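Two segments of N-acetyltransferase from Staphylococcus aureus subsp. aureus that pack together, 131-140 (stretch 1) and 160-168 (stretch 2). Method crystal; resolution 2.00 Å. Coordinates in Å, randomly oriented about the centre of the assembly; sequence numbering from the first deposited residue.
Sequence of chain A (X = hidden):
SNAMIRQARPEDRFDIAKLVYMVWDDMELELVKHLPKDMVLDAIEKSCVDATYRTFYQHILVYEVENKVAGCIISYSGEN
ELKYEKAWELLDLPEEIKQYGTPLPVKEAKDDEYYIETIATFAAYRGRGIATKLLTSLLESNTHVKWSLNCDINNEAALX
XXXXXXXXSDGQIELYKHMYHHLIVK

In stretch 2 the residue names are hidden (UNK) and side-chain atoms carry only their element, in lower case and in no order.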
ATOM      1  N   ALA A 131      -3.473   8.048   9.453  1.00 19.66           N
ATOM      2  CA  ALA A 131      -2.393   7.961   8.451  1.00 20.62           C
ATOM      3  C   ALA A 131      -1.078   8.560   8.956  1.00 20.65           C
ATOM      4  O   ALA A 131       0.011   8.014   8.728  1.00 18.66           O
ATOM      5  CB  ALA A 131      -2.813   8.647   7.156  1.00 21.15           C
ATOM      6  N   THR A 132      -1.192   9.709   9.628  1.00 20.19           N
ATOM      7  CA  THR A 132      -0.066  10.370  10.237  1.00 18.97           C
ATOM      8  C   THR A 132       0.553   9.497  11.302  1.00 17.56           C
ATOM      9  O   THR A 132       1.778   9.376  11.365  1.00 15.25           O
ATOM     10  CB  THR A 132      -0.484  11.718  10.872  1.00 20.22           C
ATOM     11  OG1 THR A 132      -1.018  12.568   9.838  1.00 23.00           O
ATOM     12  CG2 THR A 132       0.681  12.392  11.527  1.00 20.78           C
ATOM     13  N   LYS A 133      -0.286   8.901  12.139  1.00 16.91           N
ATOM     14  CA  LYS A 133       0.191   8.034  13.207  1.00 17.30           C
ATOM     15  C   LYS A 133       0.880   6.786  12.653  1.00 16.77           C
ATOM     16  O   LYS A 133       1.892   6.323  13.196  1.00 16.33           O
ATOM     17  CB  LYS A 133      -0.963   7.614  14.120  1.00 19.26           C
ATOM     18  CG  LYS A 133      -1.489   8.718  15.044  1.00 22.21           C
ATOM     19  CD  LYS A 133      -2.639   8.180  15.903  1.00 24.44           C
ATOM     20  CE  LYS A 133      -3.640   9.250  16.315  1.00 27.06           C
ATOM     21  NZ  LYS A 133      -2.967  10.390  16.999  1.00 28.51           N
ATOM     22  N   LEU A 134       0.316   6.213  11.598  1.00 15.91           N
ATOM     23  CA  LEU A 134       0.902   5.001  11.012  1.00 16.91           C
ATOM     24  C   LEU A 134       2.229   5.323  10.365  1.00 16.51           C
ATOM     25  O   LEU A 134       3.201   4.586  10.507  1.00 17.61           O
ATOM     26  CB  LEU A 134      -0.036   4.373   9.980  1.00 16.63           C
ATOM     27  CG  LEU A 134      -1.164   3.530  10.527  1.00 16.94           C
ATOM     28  CD1 LEU A 134      -2.092   3.193   9.392  1.00 16.83           C
ATOM     29  CD2 LEU A 134      -0.610   2.274  11.180  1.00 18.03           C
ATOM     30  N   LEU A 135       2.269   6.442   9.676  1.00 17.10           N
ATOM     31  CA  LEU A 135       3.491   6.882   9.017  1.00 17.56           C
ATOM     32  C   LEU A 135       4.613   7.187  10.032  1.00 17.88           C
ATOM     33  O   LEU A 135       5.746   6.725   9.890  1.00 17.22           O
ATOM     34  CB  LEU A 135       3.183   8.099   8.151  1.00 18.12           C
ATOM     35  CG  LEU A 135       4.317   8.722   7.328  1.00 17.81           C
ATOM     36  CD1 LEU A 135       4.973   7.628   6.511  1.00 18.09           C
ATOM     37  CD2 LEU A 135       3.820   9.834   6.421  1.00 17.82           C
ATOM     38  N   THR A 136       4.285   7.969  11.049  1.00 18.15           N
ATOM     39  CA  THR A 136       5.246   8.355  12.079  1.00 18.10           C
ATOM     40  C   THR A 136       5.826   7.112  12.763  1.00 19.02           C
ATOM     41  O   THR A 136       7.024   6.973  12.916  1.00 20.02           O
ATOM     42  CB  THR A 136       4.570   9.299  13.070  1.00 18.76           C
ATOM     43  OG1 THR A 136       4.287  10.513  12.405  1.00 18.41           O
ATOM     44  CG2 THR A 136       5.444   9.619  14.262  1.00 19.87           C
ATOM     45  N   SER A 137       4.961   6.182  13.118  1.00 19.64           N
ATOM     46  CA  SER A 137       5.399   4.993  13.803  1.00 20.96           C
ATOM     47  C   SER A 137       6.252   4.086  12.886  1.00 20.38           C
ATOM     48  O   SER A 137       7.201   3.468  13.356  1.00 18.85           O
ATOM     49  CB  SER A 137       4.194   4.251  14.378  1.00 22.74           C
ATOM     50  OG  SER A 137       4.515   2.914  14.581  1.00 27.01           O
ATOM     51  N   LEU A 138       5.919   4.020  11.591  1.00 19.36           N
ATOM     52  CA  LEU A 138       6.700   3.246  10.639  1.00 18.52           C
ATOM     53  C   LEU A 138       8.090   3.856  10.442  1.00 19.01           C
ATOM     54  O   LEU A 138       9.083   3.121  10.360  1.00 17.59           O
ATOM     55  CB  LEU A 138       5.988   3.159   9.282  1.00 18.22           C
ATOM     56  CG  LEU A 138       6.716   2.407   8.159  1.00 18.59           C
ATOM     57  CD1 LEU A 138       6.915   0.956   8.557  1.00 17.91           C
ATOM     58  CD2 LEU A 138       5.946   2.491   6.845  1.00 18.37           C
ATOM     59  N   LEU A 139       8.161   5.189  10.325  1.00 18.71           N
ATOM     60  CA  LEU A 139       9.460   5.856  10.128  1.00 19.38           C
ATOM     61  C   LEU A 139      10.344   5.643  11.354  1.00 20.12           C
ATOM     62  O   LEU A 139      11.524   5.409  11.219  1.00 21.03           O
ATOM     63  CB  LEU A 139       9.301   7.353   9.823  1.00 19.54           C
ATOM     64  CG  LEU A 139       8.591   7.697   8.493  1.00 20.16           C
ATOM     65  CD1 LEU A 139       8.299   9.187   8.436  1.00 20.11           C
ATOM     66  CD2 LEU A 139       9.372   7.268   7.256  1.00 21.27           C
ATOM     67  N   GLU A 140       9.776   5.691  12.553  1.00 21.64           N
ATOM     68  CA  GLU A 140      10.553   5.412  13.768  1.00 22.83           C
ATOM     69  C   GLU A 140      11.077   3.949  13.877  1.00 22.67           C
ATOM     70  O   GLU A 140      12.060   3.703  14.591  1.00 22.98           O
ATOM     71  CB  GLU A 140       9.731   5.791  15.018  1.00 26.04           C
ATOM     72  CG  GLU A 140      10.529   5.897  16.324  1.00 29.59           C
ATOM     73  CD  GLU A 140      10.747   4.567  17.077  1.00 32.34           C
ATOM     74  OE1 GLU A 140       9.942   3.620  16.939  1.00 34.44           O
ATOM     75  OE2 GLU A 140      11.711   4.480  17.869  1.00 34.59           O
ATOM     76  N   UNK A 160       1.496  18.169   2.153  1.00 26.73           N
ATOM     77  CA  UNK A 160       1.820  18.955   3.340  1.00 29.25           C
ATOM     78  C   UNK A 160       2.108  18.038   4.507  1.00 28.76           C
ATOM     79  O   UNK A 160       3.080  18.219   5.207  1.00 27.49           O
ATOM     80  c   UNK A 160      -1.251  22.861   2.468  1.00 43.19           C
ATOM     81  c   UNK A 160      -0.968  21.619   3.277  1.00 38.68           C
ATOM     82  c   UNK A 160       0.277  20.916   2.779  1.00 36.61           C
ATOM     83  c   UNK A 160       0.656  19.839   3.757  1.00 33.79           C
ATOM     84  n   UNK A 160      -2.564  23.441   2.862  1.00 48.10           N
ATOM     85  N   UNK A 161       1.226  17.066   4.730  1.00 30.12           N
ATOM     86  CA  UNK A 161       1.449  16.036   5.753  1.00 31.42           C
ATOM     87  C   UNK A 161       2.825  15.390   5.599  1.00 30.56           C
ATOM     88  O   UNK A 161       3.580  15.280   6.580  1.00 31.25           O
ATOM     89  c   UNK A 161       0.480  13.668   6.548  1.00 38.09           C
ATOM     90  c   UNK A 161       0.323  14.978   5.741  1.00 35.19           C
ATOM     91  c   UNK A 161      -0.805  12.860   6.516  1.00 38.24           C
ATOM     92  c   UNK A 161       0.915  13.913   7.996  1.00 40.89           C
ATOM     93  N   UNK A 162       3.196  15.022   4.374  1.00 26.82           N
ATOM     94  CA  UNK A 162       4.495  14.369   4.167  1.00 24.35           C
ATOM     95  C   UNK A 162       5.679  15.288   4.431  1.00 25.66           C
ATOM     96  O   UNK A 162       6.652  14.878   5.112  1.00 23.39           O
ATOM     97  c   UNK A 162       3.028  11.914   3.495  1.00 20.58           C
ATOM     98  c   UNK A 162       1.453  10.927   2.006  1.00 22.64           C
ATOM     99  c   UNK A 162       1.904  11.727   0.977  1.00 22.03           C
ATOM    100  c   UNK A 162       2.933  12.630   1.228  1.00 21.52           C
ATOM    101  o   UNK A 162       0.449  10.022   1.811  1.00 23.90           O
ATOM    102  c   UNK A 162       4.600  13.738   2.777  1.00 22.45           C
ATOM    103  c   UNK A 162       3.499  12.740   2.497  1.00 21.56           C
ATOM    104  c   UNK A 162       2.013  11.019   3.266  1.00 22.47           C
ATOM    105  N   UNK A 163       5.612  16.513   3.908  1.00 25.71           N
ATOM    106  CA  UNK A 163       6.663  17.511   4.169  1.00 27.69           C
ATOM    107  C   UNK A 163       6.769  17.857   5.646  1.00 27.52           C
ATOM    108  O   UNK A 163       7.856  18.145   6.118  1.00 31.25           O
ATOM    109  c   UNK A 163       6.473  18.791   3.349  1.00 28.03           C
ATOM    110  c   UNK A 163       6.774  18.667   1.858  1.00 28.67           C
ATOM    111  c   UNK A 163       8.249  18.411   1.628  1.00 30.96           C
ATOM    112  c   UNK A 163       8.598  18.246   0.166  1.00 29.70           C
ATOM    113  n   UNK A 163       8.927  19.528  -0.471  1.00 30.18           N
ATOM    114  N   UNK A 164       5.659  17.807   6.371  1.00 28.62           N
ATOM    115  CA  UNK A 164       5.664  18.127   7.801  1.00 28.56           C
ATOM    116  C   UNK A 164       6.438  17.084   8.614  1.00 28.83           C
ATOM    117  O   UNK A 164       7.121  17.448   9.567  1.00 29.21           O
ATOM    118  n   UNK A 164       1.335  20.093  12.015  1.00 34.45           N
ATOM    119  c   UNK A 164       4.151  19.010   9.657  1.00 30.67           C
ATOM    120  c   UNK A 164       4.245  18.264   8.332  1.00 29.03           C
ATOM    121  c   UNK A 164       2.719  19.113  10.170  1.00 31.30           C
ATOM    122  c   UNK A 164       2.688  19.574  11.637  1.00 32.92           C
ATOM    123  N   UNK A 165       6.349  15.799   8.258  1.00 27.97           N
ATOM    124  CA  UNK A 165       7.151  14.778   8.952  1.00 28.77           C
ATOM    125  C   UNK A 165       8.546  14.649   8.361  1.00 26.54           C
ATOM    126  O   UNK A 165       9.310  13.799   8.787  1.00 28.80           O
ATOM    127  c   UNK A 165       6.486  12.704   7.649  1.00 29.93           C
ATOM    128  c   UNK A 165       5.074  13.483   9.552  1.00 30.96           C
ATOM    129  c   UNK A 165       6.487  13.378   9.008  1.00 29.85           C
ATOM    130  N   UNK A 166       8.881  15.465   7.372  1.00 26.72           N
ATOM    131  CA  UNK A 166      10.287  15.593   6.940  1.00 25.30           C
ATOM    132  C   UNK A 166      10.669  15.067   5.572  1.00 25.44           C
ATOM    133  O   UNK A 166      11.864  15.026   5.235  1.00 26.50           O
ATOM    134  N   UNK A 167       9.692  14.657   4.765  1.00 25.10           N
ATOM    135  CA  UNK A 167       9.992  14.210   3.383  1.00 24.41           C
ATOM    136  C   UNK A 167      10.447  15.388   2.525  1.00 26.27           C
ATOM    137  O   UNK A 167      10.013  16.513   2.739  1.00 26.54           O
ATOM    138  c   UNK A 167       7.581  11.941   4.261  1.00 20.76           C
ATOM    139  c   UNK A 167       8.764  13.550   2.724  1.00 23.75           C
ATOM    140  c   UNK A 167       9.040  11.043   2.630  1.00 20.56           C
ATOM    141  c   UNK A 167       8.465  12.144   3.221  1.00 20.42           C
ATOM    142  c   UNK A 167       7.280  10.672   4.707  1.00 19.61           C
ATOM    143  c   UNK A 167       8.750   9.748   3.069  1.00 20.53           C
ATOM    144  c   UNK A 167       7.858   9.562   4.115  1.00 19.79           C
ATOM    145  N   UNK A 168      11.296  15.122   1.533  1.00 27.25           N
ATOM    146  CA  UNK A 168      11.716  16.137   0.593  1.00 29.07           C
ATOM    147  C   UNK A 168      11.518  15.640  -0.844  1.00 27.67           C
ATOM    148  O   UNK A 168      11.450  14.431  -1.106  1.00 25.83           O
ATOM    149  c   UNK A 168      13.182  16.590   0.820  1.00 31.45           C
ATOM    150  c   UNK A 168      13.417  17.017   2.273  1.00 30.26           C
ATOM    151  c   UNK A 168      15.430  16.076  -0.201  1.00 35.47           C
ATOM    152  c   UNK A 168      14.173  15.507   0.417  1.00 33.83           C
TER

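Position 160 carries four carbons in a row ending in a nitrogen, an unbranched chain that remains out of reach of stretch 1. That chain is lysine, K160, exposed at the start of the stretch.

Position 161 has four carbons, forked at the second, with CB pointing toward stretch 1. One terminal carbon lies 3.0 Å from T132 OG1, a tight approach that involves no hydrogen bond because carbon offers no polar partner. The fork identifies leucine, L161, and the close atom is its CD1.

At position 162 one carbon leads to a six-carbon ring bearing an oxygen; CB points sideways, but a ring carbon comes to 3.7 Å from L135 CD2, which lies at the ring edge, near its plane. This is tyrosine, Y162, and that carbon is its CD1.

Positions 163 and 164 each show four carbons in a row capped by nitrogen, and both stay out of reach of stretch 1. Both are lysines, K163 and K164; their exposure agrees with charged ends.

Position 165 has three side-chain carbons, one carrying the other two, so the branch is at CB, which points toward stretch 1. One of the two carbons it carries lies 4.0 Å from L139 CD1 and 4.1 Å from L135 CD2, while the other is 4.2 Å from T136 OG1. The residue is valine, V165; the first of these carbons is its CG2 and the second its CG1.

Position 166 has no side-chain atoms, hence glycine. Phi is 112° and psi 8°; at these angles a CB would be jammed against the carbonyl oxygen of V165, so the backbone itself calls for G166. The turn is a Schellman motif, with the bond from N of position 167 to Y162 O (3.1 Å) reaching back into the last helical turn.

Position 167 shows one carbon and a six-carbon ring without oxygen. The ring approaches stretch 1 although CB points sideways, placing one ring carbon 4.0 Å from L135 CD2 and 4.1 Å from L139 CD1. Both methyls meet the ring obliquely. This is phenylalanine, F167, and the ring carbon is its CE1.

Position 168 has four carbons forked at the first, one arm two carbons long: isoleucine. I168 is in a strand and out of reach of stretch 1.

The contact, 341 Å² in all, has no hydrogen bonds across it. L135 is the hub, touching Y162, V165 and F167, with CD2 making the closest approach to each, and L139 extends the apolar patch along the helix. T136 OG1 instead donates to T132 O (2.9 Å) within its own helix. The Schellman turn follows the second helix, and beyond it F167 joins V165 against the same two leucines.

Stretch 2 (160-168) KLYKKVGFI
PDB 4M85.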